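Local coordinates for RahU protein (Pseudomonas aeruginosa PAO1, PDB 6ZC2), which interacts with the membrane lipid ceramide phosphorylethanolamine and, as in its family, may also bind glycolipids, at residues V11-S16 with M50-G55; K15-V20 with C78-T83; A4-V9 with I125-L130. All coordinates share one frame; numbering follows the deposited sequence. Where two conformers were deposited one is given.

Followed from the N terminus, strand 6-13 meets two partners in turn. Its first half pairs with strand 126-134 in interaction 3, closing a loop of 115 residues and joining the two chain ends in the mixed sheet. Its second half meets the edge strand 51-53 in interaction 1, closing 33 residues and linking the mixed sheet to the antiparallel one. The chain then turns through Lys15 and Ser16, shared with interaction 2, where 15-20 lies beside 78-83 within the antiparallel sheet, closing 57 residues. Interactions 1 and 2 start from the same part of the chain and nest inside the loop of interaction 3. They touch, Gln53 OE1 being probably hydrogen-bonded to Thr19 OG1.

Interaction 1: residues V11-S16 with M50-G55; sequences VVVSKS and MNVQAG. With EDO (1,2-ethanediol), chain H.
Val52 and Ala54 carry this contact, resting on Val11 and Val13 where an edge strand of one sheet of the aegerolysin beta sandwich passes a strand of the other. The strand parts 11-13 and 51-53 approach within 6.9 Å, axis to axis, at 56°, and no direct hydrogen bond joins the two segments. Near the start of 50-55, the backbone N of Asn51 gives a nearly straight hydrogen bond to a 1,2-ethanediol, probably from the crystallisation liquor, whose carbons lie against Met50. Val52 follows with CG1 anti to the backbone N (chi1 -175°), a position from which this methyl touches both valines: it is 3.7 Å from Val13 CG2 and 4.1 Å from Val11 CG1. Beta-branched valines are compact and apolar, which suits this buried meeting of side chains. Gln53 points its CB away, and its OE1 is hydrogen-bonded to Thr19 OG1, but its backbone serves the contact. A water donates to Gln53 O at 2.9 Å, accepts from Val13 N at 3.0 Å and reaches Val11 O by a weak bond, linking the two backbones. At Ala54 the chains draw together. Its CA makes a CA-H...O contact of 3.3 Å with Val13 O, its CB also lies against that oxygen, and the aliphatic part of Lys15 borders the methyl; a small residue permits this close approach. Gly55 has a phi of 92°, where a CB would jam against the carbonyl O of Ala54; its N donates at 2.8 Å to a second water, which in turn donates to Val13 O. Around the contact, strand 6-13 is flanked in its own sheet by strands 58-63 and 126-134, while 51-53 pairs with strand 19-27, which adds Val20 against Val13 and Ile22 against Val52.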
loop_
_atom_site.group_PDB
_atom_site.type_symbol
_atom_site.label_atom_id
_atom_site.label_comp_id
_atom_site.label_asym_id
_atom_site.label_seq_id
_atom_site.Cartn_x
_atom_site.Cartn_y
_atom_site.Cartn_z
ATOM N N VAL A 11 3.857 -5.434 -3.142
ATOM C CA VAL A 11 3.843 -4.831 -4.475
ATOM C C VAL A 11 4.477 -5.816 -5.456
ATOM O O VAL A 11 5.684 -6.080 -5.393
ATOM C CB VAL A 11 4.566 -3.478 -4.486
ATOM C CG1 VAL A 11 4.548 -2.872 -5.881
ATOM C CG2 VAL A 11 3.927 -2.535 -3.471
ATOM N N VAL A 12 3.656 -6.371 -6.348
ATOM C CA VAL A 12 4.062 -7.371 -7.335
ATOM C C VAL A 12 4.034 -6.704 -8.708
ATOM O O VAL A 12 2.965 -6.338 -9.213
ATOM C CB VAL A 12 3.149 -8.608 -7.296
ATOM C CG1 VAL A 12 3.546 -9.608 -8.382
ATOM C CG2 VAL A 12 3.174 -9.253 -5.905
ATOM N N VAL A 13 5.202 -6.546 -9.320
ATOM C CA VAL A 13 5.345 -5.869 -10.607
ATOM C C VAL A 13 5.433 -6.916 -11.708
ATOM O O VAL A 13 6.280 -7.817 -11.661
ATOM C CB VAL A 13 6.593 -4.966 -10.611
ATOM C CG1 VAL A 13 6.809 -4.327 -11.984
ATOM C CG2 VAL A 13 6.487 -3.901 -9.505
ATOM N N SER A 14 4.570 -6.795 -12.709
ATOM C CA SER A 14 4.608 -7.705 -13.839
ATOM C C SER A 14 5.769 -7.364 -14.763
ATOM O O SER A 14 6.229 -6.217 -14.834
ATOM C CB SER A 14 3.311 -7.606 -14.637
ATOM O OG SER A 14 3.378 -8.455 -15.765
ATOM N N LYS A 15 6.243 -8.378 -15.484
ATOM C CA LYS A 15 7.200 -8.118 -16.547
ATOM C C LYS A 15 6.621 -7.223 -17.642
ATOM O O LYS A 15 7.391 -6.684 -18.441
ATOM C CB LYS A 15 7.744 -9.432 -17.121
ATOM C CG LYS A 15 8.807 -10.062 -16.226
ATOM C CD LYS A 15 9.578 -11.180 -16.904
ATOM C CE LYS A 15 10.921 -10.690 -17.427
ATOM N NZ LYS A 15 11.974 -11.740 -17.341
ATOM N N SER A 16 5.299 -7.017 -17.685
ATOM C CA SER A 16 4.762 -6.037 -18.623
ATOM C C SER A 16 5.179 -4.605 -18.285
ATOM O O SER A 16 5.022 -3.725 -19.141
ATOM C CB SER A 16 3.233 -6.155 -18.767
ATOM O OG SER A 16 2.547 -5.875 -17.558
ATOM N N MET A 50 11.094 4.375 -3.235
ATOM C CA MET A 50 11.240 2.962 -3.573
ATOM C C MET A 50 11.018 2.712 -5.064
ATOM O O MET A 50 10.100 3.269 -5.673
ATOM C CB MET A 50 10.212 2.125 -2.803
ATOM C CG MET A 50 10.369 2.125 -1.302
ATOM S SD MET A 50 8.985 1.326 -0.448
ATOM C CE MET A 50 9.236 -0.387 -0.884
ATOM N N ASN A 51 11.852 1.839 -5.644
ATOM C CA ASN A 51 11.645 1.288 -6.981
ATOM C C ASN A 51 11.525 -0.225 -6.835
ATOM O O ASN A 51 12.425 -0.867 -6.278
ATOM C CB ASN A 51 12.824 1.616 -7.905
ATOM C CG ASN A 51 12.786 3.039 -8.441
ATOM O OD1 ASN A 51 11.923 3.830 -8.097
ATOM N ND2 ASN A 51 13.721 3.352 -9.320
ATOM N N VAL A 52 10.419 -0.792 -7.314
ATOM C CA VAL A 52 10.140 -2.221 -7.185
ATOM C C VAL A 52 10.321 -2.877 -8.553
ATOM O O VAL A 52 9.768 -2.403 -9.556
ATOM C CB VAL A 52 8.732 -2.472 -6.612
ATOM C CG1 VAL A 52 8.512 -3.971 -6.373
ATOM C CG2 VAL A 52 8.527 -1.691 -5.315
ATOM N N GLN A 53 11.097 -3.967 -8.592
ATOM C CA GLN A 53 11.446 -4.657 -9.830
ATOM C C GLN A 53 10.606 -5.914 -10.026
ATOM O O GLN A 53 10.330 -6.652 -9.072
ATOM C CB GLN A 53 12.923 -5.066 -9.837
ATOM C CG GLN A 53 13.876 -3.964 -9.418
ATOM C CD GLN A 53 13.851 -2.772 -10.356
ATOM O OE1 GLN A 53 13.483 -2.892 -11.530
ATOM N NE2 GLN A 53 14.241 -1.607 -9.842
ATOM N N ALA A 54 10.230 -6.170 -11.278
ATOM C CA ALA A 54 9.549 -7.416 -11.616
ATOM C C ALA A 54 10.354 -8.615 -11.135
ATOM O O ALA A 54 11.569 -8.689 -11.344
ATOM C CB ALA A 54 9.352 -7.501 -13.128
ATOM N N GLY A 55 9.661 -9.564 -10.495
ATOM C CA GLY A 55 10.275 -10.765 -9.973
ATOM C C GLY A 55 10.733 -10.676 -8.534
ATOM O O GLY A 55 10.982 -11.723 -7.914
HETATM C C1 EDO H . 13.332 0.164 -3.361
HETATM O O1 EDO H . 14.210 1.049 -4.077
HETATM C C2 EDO H . 13.679 0.194 -1.879
HETATM O O2 EDO H . 14.618 -0.846 -1.584
HETATM O O HOH W 1 7.703 -7.241 -7.912
HETATM O O HOH W 2 7.066 -9.508 -9.387
#

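Interaction 2: residues K15-V20 with C78-T83; sequences KSIGTV and CYDGNT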
loop_
_atom_site.group_PDB
_atom_site.type_symbol
_atom_site.label_atom_id
_atom_site.label_comp_id
_atom_site.label_asym_id
_atom_site.label_seq_id
_atom_site.Cartn_x
_atom_site.Cartn_y
_atom_site.Cartn_z
ATOM N N LYS A 15 6.243 -8.378 -15.484
ATOM C CA LYS A 15 7.200 -8.118 -16.547
ATOM C C LYS A 15 6.621 -7.223 -17.642
ATOM O O LYS A 15 7.391 -6.684 -18.441
ATOM C CB LYS A 15 7.744 -9.432 -17.121
ATOM C CG LYS A 15 8.807 -10.062 -16.226
ATOM C CD LYS A 15 9.578 -11.180 -16.904
ATOM C CE LYS A 15 10.921 -10.690 -17.427
ATOM N NZ LYS A 15 11.974 -11.740 -17.341
ATOM N N SER A 16 5.299 -7.017 -17.685
ATOM C CA SER A 16 4.762 -6.037 -18.623
ATOM C C SER A 16 5.179 -4.605 -18.285
ATOM O O SER A 16 5.022 -3.725 -19.141
ATOM C CB SER A 16 3.233 -6.155 -18.767
ATOM O OG SER A 16 2.547 -5.875 -17.558
ATOM N N ILE A 17 5.719 -4.357 -17.079
ATOM C CA ILE A 17 6.154 -3.028 -16.655
ATOM C C ILE A 17 7.647 -2.975 -16.341
ATOM O O ILE A 17 8.325 -1.992 -16.676
ATOM C CB ILE A 17 5.332 -2.503 -15.457
ATOM C CG1 ILE A 17 3.836 -2.513 -15.771
ATOM C CG2 ILE A 17 5.785 -1.094 -15.090
ATOM C CD1 ILE A 17 2.979 -2.107 -14.605
ATOM N N GLY A 18 8.176 -3.995 -15.669
ATOM C CA GLY A 18 9.598 -4.043 -15.352
ATOM C C GLY A 18 10.014 -3.379 -14.046
ATOM O O GLY A 18 10.590 -4.034 -13.164
ATOM N N THR A 19 9.748 -2.076 -13.914
ATOM C CA THR A 19 10.049 -1.310 -12.708
ATOM C C THR A 19 8.869 -0.398 -12.399
ATOM O O THR A 19 8.346 0.268 -13.300
ATOM C CB THR A 19 11.288 -0.417 -12.924
ATOM O OG1 THR A 19 12.412 -1.218 -13.316
ATOM C CG2 THR A 19 11.639 0.365 -11.654
ATOM N N VAL A 20 8.462 -0.350 -11.127
ATOM C CA VAL A 20 7.449 0.588 -10.651
ATOM C C VAL A 20 8.075 1.509 -9.608
ATOM O O VAL A 20 8.688 1.038 -8.640
ATOM C CB VAL A 20 6.215 -0.136 -10.081
ATOM C CG1 VAL A 20 5.300 0.844 -9.340
ATOM C CG2 VAL A 20 5.465 -0.834 -11.212
ATOM N N CYS A 78 1.719 4.726 -7.737
ATOM C CA CYS A 78 2.572 3.857 -8.538
ATOM C C CYS A 78 2.807 4.512 -9.893
ATOM O O CYS A 78 1.847 4.948 -10.546
ATOM C CB CYS A 78 1.899 2.489 -8.740
ATOM S SG CYS A 78 1.651 1.561 -7.210
ATOM N N TYR A 79 4.079 4.570 -10.314
ATOM C CA TYR A 79 4.485 5.180 -11.577
ATOM C C TYR A 79 5.281 4.204 -12.445
ATOM O O TYR A 79 6.097 3.423 -11.943
ATOM C CB TYR A 79 5.341 6.449 -11.326
ATOM C CG TYR A 79 4.510 7.697 -11.134
ATOM C CD1 TYR A 79 3.923 8.003 -9.910
ATOM C CD2 TYR A 79 4.275 8.553 -12.198
ATOM C CE1 TYR A 79 3.136 9.135 -9.754
ATOM C CE2 TYR A 79 3.486 9.684 -12.060
ATOM C CZ TYR A 79 2.923 9.974 -10.837
ATOM O OH TYR A 79 2.141 11.096 -10.706
ATOM N N ASP A 80 5.048 4.271 -13.759
ATOM C CA ASP A 80 5.845 3.583 -14.778
ATOM C C ASP A 80 6.683 4.675 -15.443
ATOM O O ASP A 80 6.204 5.375 -16.340
ATOM C CB ASP A 80 4.906 2.921 -15.783
ATOM C CG ASP A 80 5.630 2.348 -16.994
ATOM O OD1 ASP A 80 6.869 2.180 -16.954
ATOM O OD2 ASP A 80 4.945 2.055 -18.001
ATOM N N GLY A 81 7.918 4.854 -14.985
ATOM C CA GLY A 81 8.665 6.024 -15.433
ATOM C C GLY A 81 7.918 7.300 -15.073
ATOM O O GLY A 81 7.475 7.479 -13.932
ATOM N N ASN A 82 7.748 8.191 -16.060
ATOM C CA ASN A 82 7.027 9.448 -15.882
ATOM C C ASN A 82 5.505 9.295 -15.848
ATOM O O ASN A 82 4.815 10.278 -15.549
ATOM C CB ASN A 82 7.401 10.428 -17.007
ATOM C CG ASN A 82 8.881 10.761 -17.025
ATOM O OD1 ASN A 82 9.452 11.092 -15.993
ATOM N ND2 ASN A 82 9.504 10.690 -18.203
ATOM N N THR A 83 4.966 8.115 -16.163
ATOM C CA THR A 83 3.529 7.936 -16.368
ATOM C C THR A 83 2.853 7.371 -15.118
ATOM O O THR A 83 3.219 6.285 -14.645
ATOM C CB THR A 83 3.295 6.999 -17.553
ATOM O OG1 THR A 83 3.953 7.526 -18.711
ATOM C CG2 THR A 83 1.805 6.866 -17.836
HETATM O O HOH W 3 7.790 0.075 -18.389
HETATM O O HOH W 4 9.108 1.518 -15.566
#
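Val20 and Asp80 are the nearest CA pair, 5.3 Å apart, across neighbouring antiparallel strands, and Val20 CA makes a CA-H...O contact of 3.4 Å with Tyr79 O. The second segment then folds back in a type II' beta turn from Asp80 to Thr83, the tight end of a beta hairpin; Asp80 and Thr83 exchange two backbone hydrogen bonds. Gly81 suits the turn because it takes a positive phi, 59°.

Beyond the paired strands, water completes the contact. Two waters lie 2.7 Å from Asp80 OD1, one also near Ile17 O, the other near Thr19 O; each has more possible acceptors than protons to give, so its bonds are probably shared. A carboxylate, able to accept several bonds, is well suited to collecting these links to backbone carbonyls; its other oxygen, OD2, is hydrogen-bonded to Tyr111. Asp80 CG lies anti to its backbone N (chi1 172°), close to Ile17, and the two side chains cross at a slant, Ile17 CG2 coming 3.9 Å from Asp80 OD1. Deeper in, Val20 CG1 meets Cys78 CB at 3.8 Å, a buried apolar pair of small side chains.

On the far side of strand 72-80 runs strand 83-92, whose Met85 touches Ile17, Val20 and Asp80, while strand 126-134 of the other sheet brings Leu132 to Cys78 and Arg134 to Ile17 and Asp80.

Interaction 3: residues A4-V9 with I125-L130; sequences AEWIAV and IGEVTL. With EDO (1,2-ethanediol), chain E.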
loop_
_atom_site.group_PDB
_atom_site.type_symbol
_atom_site.label_atom_id
_atom_site.label_comp_id
_atom_site.label_asym_id
_atom_site.label_seq_id
_atom_site.Cartn_x
_atom_site.Cartn_y
_atom_site.Cartn_z
ATOM N N ALA A 4 -1.891 -2.780 16.777
ATOM C CA ALA A 4 -2.815 -3.823 16.334
ATOM C C ALA A 4 -3.562 -3.455 15.057
ATOM O O ALA A 4 -4.103 -4.348 14.392
ATOM C CB ALA A 4 -3.802 -4.173 17.450
ATOM N N GLU A 5 -3.624 -2.173 14.704
ATOM C CA GLU A 5 -4.177 -1.751 13.420
ATOM C C GLU A 5 -3.016 -1.639 12.438
ATOM O O GLU A 5 -2.148 -0.777 12.600
ATOM C CB GLU A 5 -4.898 -0.412 13.572
ATOM C CG GLU A 5 -6.148 -0.475 14.457
ATOM C CD GLU A 5 -5.834 -0.418 15.945
ATOM O OE1 GLU A 5 -4.958 0.386 16.330
ATOM O OE2 GLU A 5 -6.467 -1.164 16.727
ATOM N N TRP A 6 -2.980 -2.520 11.435
ATOM C CA TRP A 6 -1.868 -2.532 10.493
ATOM C C TRP A 6 -2.308 -3.096 9.147
ATOM O O TRP A 6 -3.267 -3.874 9.052
ATOM C CB TRP A 6 -0.658 -3.314 11.037
ATOM C CG TRP A 6 -0.896 -4.804 11.210
ATOM C CD1 TRP A 6 -1.492 -5.420 12.280
ATOM C CD2 TRP A 6 -0.541 -5.858 10.295
ATOM N NE1 TRP A 6 -1.535 -6.778 12.088
ATOM C CE2 TRP A 6 -0.965 -7.074 10.877
ATOM C CE3 TRP A 6 0.087 -5.891 9.044
ATOM C CZ2 TRP A 6 -0.771 -8.309 10.256
ATOM C CZ3 TRP A 6 0.272 -7.122 8.424
ATOM C CH2 TRP A 6 -0.152 -8.315 9.036
ATOM N N ILE A 7 -1.569 -2.685 8.106
ATOM C CA ILE A 7 -1.674 -3.205 6.748
ATOM C C ILE A 7 -0.255 -3.426 6.236
ATOM O O ILE A 7 0.672 -2.697 6.596
ATOM C CB ILE A 7 -2.448 -2.221 5.824
ATOM C CG1 ILE A 7 -2.699 -2.831 4.432
ATOM C CG2 ILE A 7 -1.704 -0.883 5.710
ATOM C CD1 ILE A 7 -3.540 -1.960 3.513
ATOM N N ALA A 8 -0.079 -4.440 5.391
ATOM C CA ALA A 8 1.179 -4.635 4.679
ATOM C C ALA A 8 0.831 -4.975 3.238
ATOM O O ALA A 8 0.130 -5.960 2.988
ATOM C CB ALA A 8 2.029 -5.734 5.330
ATOM N N VAL A 9 1.305 -4.152 2.300
ATOM C CA VAL A 9 0.965 -4.276 0.885
ATOM C C VAL A 9 2.154 -4.871 0.142
ATOM O O VAL A 9 3.229 -4.260 0.085
ATOM C CB VAL A 9 0.566 -2.919 0.284
ATOM C CG1 VAL A 9 0.079 -3.106 -1.141
ATOM C CG2 VAL A 9 -0.488 -2.230 1.158
ATOM N N ILE A 125 -6.192 -4.803 8.822
ATOM C CA ILE A 125 -6.363 -5.246 7.442
ATOM C C ILE A 125 -5.458 -6.436 7.157
ATOM O O ILE A 125 -5.868 -7.407 6.509
ATOM C CB ILE A 125 -6.108 -4.087 6.458
ATOM C CG1 ILE A 125 -7.212 -3.030 6.560
ATOM C CG2 ILE A 125 -5.994 -4.622 5.033
ATOM C CD1 ILE A 125 -6.902 -1.734 5.819
ATOM N N GLY A 126 -4.210 -6.372 7.623
ATOM C CA GLY A 126 -3.265 -7.449 7.382
ATOM C C GLY A 126 -2.614 -7.349 6.010
ATOM O O GLY A 126 -2.467 -6.267 5.438
ATOM N N GLU A 127 -2.216 -8.508 5.479
ATOM C CA GLU A 127 -1.482 -8.572 4.217
ATOM C C GLU A 127 -2.429 -8.484 3.025
ATOM O O GLU A 127 -3.394 -9.249 2.923
ATOM C CB GLU A 127 -0.681 -9.877 4.132
ATOM C CG GLU A 127 0.446 -9.973 5.150
ATOM C CD GLU A 127 1.364 -11.174 4.955
ATOM O OE1 GLU A 127 0.990 -12.124 4.232
ATOM O OE2 GLU A 127 2.471 -11.169 5.538
ATOM N N VAL A 128 -2.132 -7.560 2.113
ATOM C CA VAL A 128 -2.844 -7.397 0.850
ATOM C C VAL A 128 -1.806 -7.465 -0.262
ATOM O O VAL A 128 -0.768 -6.804 -0.178
ATOM C CB VAL A 128 -3.572 -6.037 0.793
ATOM C CG1 VAL A 128 -4.195 -5.807 -0.587
ATOM C CG2 VAL A 128 -4.619 -5.938 1.887
ATOM N N THR A 129 -2.077 -8.250 -1.302
ATOM C CA THR A 129 -1.197 -8.310 -2.465
ATOM C C THR A 129 -1.735 -7.398 -3.564
ATOM O O THR A 129 -2.936 -7.406 -3.848
ATOM C CB THR A 129 -1.060 -9.750 -2.975
ATOM O OG1 THR A 129 -0.515 -10.574 -1.936
ATOM C CG2 THR A 129 -0.137 -9.817 -4.185
ATOM N N LEU A 130 -0.849 -6.595 -4.160
ATOM C CA LEU A 130 -1.187 -5.651 -5.226
ATOM C C LEU A 130 -0.394 -6.053 -6.469
ATOM O O LEU A 130 0.829 -5.888 -6.509
ATOM C CB LEU A 130 -0.838 -4.220 -4.799
ATOM C CG LEU A 130 -1.014 -3.123 -5.849
ATOM C CD1 LEU A 130 -2.468 -3.010 -6.300
ATOM C CD2 LEU A 130 -0.506 -1.790 -5.309
HETATM C C1 EDO E . -4.955 -10.531 5.528
HETATM O O1 EDO E . -4.768 -11.116 4.230
HETATM C C2 EDO E . -4.273 -11.383 6.600
HETATM O O2 EDO E . -2.893 -11.017 6.750
#
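Ile7, Ala8 and Val9 pair in parallel register with Gly126, Glu127 and Val128, joining the first and last strands of the domain as neighbours in the mixed sheet of the aegerolysin beta sandwich. Three backbone hydrogen bonds stitch them together: Gly126 N to Trp6 O at 3.0 Å, Ala8 N to Gly126 O at 3.0 Å, and Val128 N to Ala8 O at 2.9 Å. The N-H of Ala8 approaches from above the carbonyl plane of Gly126.

On the core side, Ile7 and Ile125 lie side by side, Ile7 CG1 being 3.8 Å from Ile125 CG2. Val9 CG1 crosses to Leu130 CB at 3.9 Å. These branched aliphatic residues fill the sandwich interior beside Phe88, Trp102 and Phe104 of the facing sheet.

The other face holds Trp6, Ala8 and Glu127. Trp6 CG lies between its backbone N and carbonyl carbon (chi1 66°), and the indole reaches over Gly126, whose CA makes a CH-pi contact 3.7 Å from the centroid of the six-membered ring. Ala8 CB meets the ring at its edge, and Lys38 adds a cation-pi interaction. Gly126 has a phi of 82°, where a CB would strike the carbonyl O of Ile125. Glu127 reaches Tyr35 through OE2, and its backbone N donates to O2 of a 1,2-ethanediol at 2.9 Å, while O1 of the same molecule donates to Glu127 O.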